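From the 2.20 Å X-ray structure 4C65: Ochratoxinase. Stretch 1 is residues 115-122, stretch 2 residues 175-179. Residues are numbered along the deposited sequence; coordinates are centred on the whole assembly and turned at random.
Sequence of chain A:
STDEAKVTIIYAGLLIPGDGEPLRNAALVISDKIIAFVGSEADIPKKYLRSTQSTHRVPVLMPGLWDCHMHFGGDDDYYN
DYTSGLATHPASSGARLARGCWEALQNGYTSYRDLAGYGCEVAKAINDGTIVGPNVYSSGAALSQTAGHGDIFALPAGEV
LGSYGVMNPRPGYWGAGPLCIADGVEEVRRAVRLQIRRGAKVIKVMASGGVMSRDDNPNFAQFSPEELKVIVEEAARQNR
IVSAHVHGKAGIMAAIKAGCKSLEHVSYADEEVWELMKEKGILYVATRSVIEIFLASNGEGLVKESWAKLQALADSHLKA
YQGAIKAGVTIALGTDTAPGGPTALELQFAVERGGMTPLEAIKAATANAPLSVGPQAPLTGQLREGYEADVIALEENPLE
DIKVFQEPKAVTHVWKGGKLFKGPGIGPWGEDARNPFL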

ATOM      1  N   LEU A 115     -14.288 -23.481 -17.289  1.00 16.74           N
ATOM      2  CA  LEU A 115     -14.775 -22.113 -17.485  1.00 17.14           C
ATOM      3  C   LEU A 115     -14.687 -21.224 -16.245  1.00 17.35           C
ATOM      4  O   LEU A 115     -15.073 -20.049 -16.272  1.00 18.70           O
ATOM      5  N   ALA A 116     -14.135 -21.744 -15.158  1.00 16.87           N
ATOM      6  CA  ALA A 116     -13.738 -20.899 -14.041  1.00 16.68           C
ATOM      7  C   ALA A 116     -12.910 -21.736 -13.091  1.00 16.71           C
ATOM      8  O   ALA A 116     -13.403 -22.716 -12.537  1.00 18.00           O
ATOM      9  N   GLY A 117     -11.664 -21.384 -12.875  1.00 16.34           N
ATOM     10  CA  GLY A 117     -10.885 -22.102 -11.879  1.00 16.37           C
ATOM     11  C   GLY A 117      -9.430 -22.300 -12.235  1.00 16.24           C
ATOM     12  O   GLY A 117      -8.827 -21.482 -12.938  1.00 17.53           O
ATOM     13  N   TYR A 118      -8.876 -23.412 -11.782  1.00 15.31           N
ATOM     14  CA  TYR A 118      -7.442 -23.631 -11.819  1.00 15.01           C
ATOM     15  C   TYR A 118      -7.034 -24.626 -12.897  1.00 14.94           C
ATOM     16  O   TYR A 118      -6.038 -25.331 -12.748  1.00 15.92           O
ATOM     17  N   GLY A 119      -7.815 -24.713 -13.960  1.00 14.62           N
ATOM     18  CA  GLY A 119      -7.536 -25.646 -15.041  1.00 14.80           C
ATOM     19  C   GLY A 119      -6.169 -25.475 -15.640  1.00 14.80           C
ATOM     20  O   GLY A 119      -5.511 -26.438 -15.997  1.00 14.57           O
ATOM     21  N   CYS A 120      -5.759 -24.228 -15.827  1.00 15.60           N
ATOM     22  CA  CYS A 120      -4.453 -23.946 -16.422  1.00 16.27           C
ATOM     23  C   CYS A 120      -3.359 -24.458 -15.532  1.00 16.11           C
ATOM     24  O   CYS A 120      -2.370 -25.044 -15.997  1.00 16.55           O
ATOM     25  N   GLU A 121      -3.531 -24.228 -14.236  1.00 15.69           N
ATOM     26  CA  GLU A 121      -2.512 -24.600 -13.250  1.00 15.62           C
ATOM     27  C   GLU A 121      -2.457 -26.130 -13.041  1.00 15.44           C
ATOM     28  O   GLU A 121      -1.378 -26.709 -12.885  1.00 15.43           O
ATOM     29  N   VAL A 122      -3.618 -26.772 -13.039  1.00 14.97           N
ATOM     30  CA  VAL A 122      -3.696 -28.222 -12.900  1.00 15.22           C
ATOM     31  C   VAL A 122      -3.226 -28.917 -14.174  1.00 15.98           C
ATOM     32  O   VAL A 122      -2.565 -29.972 -14.098  1.00 16.10           O
ATOM     33  N   GLY A 175      -3.800 -12.225  -9.915  1.00 14.00           N
ATOM     34  CA  GLY A 175      -4.225 -12.471 -11.277  1.00 14.12           C
ATOM     35  C   GLY A 175      -4.406 -13.947 -11.623  1.00 14.20           C
ATOM     36  O   GLY A 175      -4.593 -14.272 -12.795  1.00 13.83           O
ATOM     37  N   ALA A 176      -4.382 -14.836 -10.615  1.00 14.22           N
ATOM     38  CA  ALA A 176      -4.523 -16.276 -10.882  1.00 14.29           C
ATOM     39  C   ALA A 176      -5.479 -16.994  -9.950  1.00 14.70           C
ATOM     40  O   ALA A 176      -5.113 -17.940  -9.256  1.00 15.75           O
ATOM     41  N   GLY A 177      -6.726 -16.546  -9.942  1.00 14.91           N
ATOM     42  CA  GLY A 177      -7.785 -17.185  -9.172  1.00 14.98           C
ATOM     43  C   GLY A 177      -8.898 -17.702 -10.062  1.00 14.82           C
ATOM     44  O   GLY A 177      -8.802 -17.672 -11.272  1.00 14.19           O
ATOM     45  N   PRO A 178      -9.993 -18.142  -9.453  1.00 15.66           N
ATOM     46  CA  PRO A 178     -11.104 -18.653 -10.225  1.00 15.83           C
ATOM     47  C   PRO A 178     -11.943 -17.567 -10.860  1.00 15.89           C
ATOM     48  O   PRO A 178     -12.727 -17.832 -11.757  1.00 15.74           O
ATOM     49  N   LEU A 179     -11.745 -16.356 -10.405  1.00 16.29           N
ATOM     50  CA  LEU A 179     -12.519 -15.259 -10.843  1.00 17.41           C
ATOM     51  C   LEU A 179     -11.716 -13.991 -11.003  1.00 16.87           C
ATOM     52  O   LEU A 179     -10.737 -13.761 -10.314  1.00 15.94           O
TER

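The two stretches meet over a small area, 239 Å² summed over both sides, and no direct hydrogen bond joins them. The contact is made by van der Waals packing around Pro-178 and the ring of Tyr-118, supplemented by one water.

Leu-115, at the start of stretch 1, takes no part. Its CA-to-CB bond points away from stretch 2, and the side chain, with chi1 m and chi2 t, stays out of contact with it. Ala-116 makes the first contact. Its CB projects sideways and lies 3.7 Å from the backbone O of Pro-178, so the methyl group rests against a carbonyl and not against another side chain.

At Gly-117 the backbones come closest, with its CA 3.8 Å from the CA of Pro-178. The absence of a side chain here is tied to the local conformation: at phi 143° and psi -148°, a CB would be jammed against the carbonyl O of Ala-116. Such a CB would point away from stretch 2, so the glycine is called for by its own backbone angles.

Tyr-118 contributes the most covered area of any residue in stretch 1. It occupies the N-cap position before the helix that starts at Gly-119, and its backbone O accepts a hydrogen bond from Val-122 N (2.8 Å). Its CA-to-CB bond points sideways, but chi1 of -61° (m) and chi2 of -62° bring the end of the side chain nearer to stretch 2. Ala-176 O lies at the edge of the ring, near its plane, 3.7 Å from Tyr-118 CE1. Gly-177 CA is 4.1 Å from the same Tyr-118 CE1, while Pro-178 CD approaches Tyr-118 OH to 3.6 Å and Tyr-118 CZ to 4.1 Å, the latter an apolar contact between the two side chains. Pro-178, its ring puckered C-gamma endo, is the most extensively covered residue of the pair of stretches, meeting Ala-116, Gly-117 and Tyr-118. Gly-177 also lacks room for a side chain, since a CB there would clash with Pro-178 CD at 2.8 Å.

The polar link near the tyrosine is indirect. Water 1 donates a hydrogen bond to Ala-176 O (2.9 Å from the water O) and a weak one to Tyr-118 OH (3.4 Å from the water O). It thereby bridges the phenol of one stretch and a backbone carbonyl of the other.

Gly-119 and Cys-120 (chi1 m) lie on the helix without touching stretch 2. One residue further on, Glu-121 directs its CA-to-CB bond toward stretch 2, with chi1 m, chi2 p and chi3 at 34°. Its carboxylate approaches only a methyl group there, with Glu-121 OE2 4.3 Å from Ala-176 CB, a loose contact; both carboxylate oxygens are hydrogen-bonded elsewhere in the structure. Val-122 (chi1 t) closes the stretch well out of reach of stretch 2.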

ATOM      1  CB  LEU A 115     -16.205 -22.167 -18.000  1.00 17.41           C
ATOM      2  CG  LEU A 115     -16.354 -22.740 -19.404  1.00 17.77           C
ATOM      3  CD1 LEU A 115     -17.828 -22.741 -19.788  1.00 18.14           C
ATOM      4  CD2 LEU A 115     -15.542 -21.928 -20.415  1.00 17.71           C
ATOM      5  CB  ALA A 116     -14.957 -20.356 -13.319  1.00 16.78           C
ATOM      6  CB  TYR A 118      -7.006 -24.138 -10.438  1.00 14.84           C
ATOM      7  CG  TYR A 118      -7.264 -23.187  -9.309  1.00 14.78           C
ATOM      8  CD1 TYR A 118      -6.649 -21.944  -9.283  1.00 14.75           C
ATOM      9  CD2 TYR A 118      -8.148 -23.502  -8.290  1.00 14.55           C
ATOM     10  CE1 TYR A 118      -6.901 -21.043  -8.265  1.00 14.81           C
ATOM     11  CE2 TYR A 118      -8.376 -22.633  -7.245  1.00 14.52           C
ATOM     12  CZ  TYR A 118      -7.746 -21.406  -7.225  1.00 14.84           C
ATOM     13  OH  TYR A 118      -7.975 -20.512  -6.196  1.00 15.17           O
ATOM     14  CB  CYS A 120      -4.249 -22.454 -16.573  1.00 17.07           C
ATOM     15  SG  CYS A 120      -5.328 -21.652 -17.755  1.00 18.13           S
ATOM     16  CB  GLU A 121      -2.789 -23.884 -11.923  1.00 15.71           C
ATOM     17  CG  GLU A 121      -2.534 -22.376 -11.950  1.00 15.75           C
ATOM     18  CD  GLU A 121      -3.570 -21.556 -12.728  1.00 15.68           C
ATOM     19  OE1 GLU A 121      -4.774 -21.915 -12.743  1.00 15.73           O
ATOM     20  OE2 GLU A 121      -3.158 -20.535 -13.311  1.00 14.96           O
ATOM     21  CB  VAL A 122      -5.109 -28.662 -12.499  1.00 14.83           C
ATOM     22  CG1 VAL A 122      -5.257 -30.173 -12.558  1.00 15.20           C
ATOM     23  CG2 VAL A 122      -5.451 -28.172 -11.090  1.00 14.79           C
ATOM     24  CB  ALA A 176      -3.180 -16.935 -10.875  1.00 14.33           C
ATOM     25  CB  PRO A 178     -11.927 -19.427  -9.202  1.00 16.06           C
ATOM     26  CG  PRO A 178     -11.539 -18.934  -7.874  1.00 16.38           C
ATOM     27  CD  PRO A 178     -10.196 -18.270  -7.997  1.00 16.33           C
ATOM     28  CB  LEU A 179     -13.660 -15.079  -9.850  1.00 19.23           C
ATOM     29  CG  LEU A 179     -14.258 -13.659  -9.850  1.00 21.73           C
ATOM     30  CD1 LEU A 179     -15.383 -13.646 -10.894  1.00 22.43           C
ATOM     31  CD2 LEU A 179     -14.723 -13.171  -8.469  1.00 22.12           C
TER
HETATM   32  O   HOH W   1      -5.852 -17.806  -6.450  1.00 30.32           O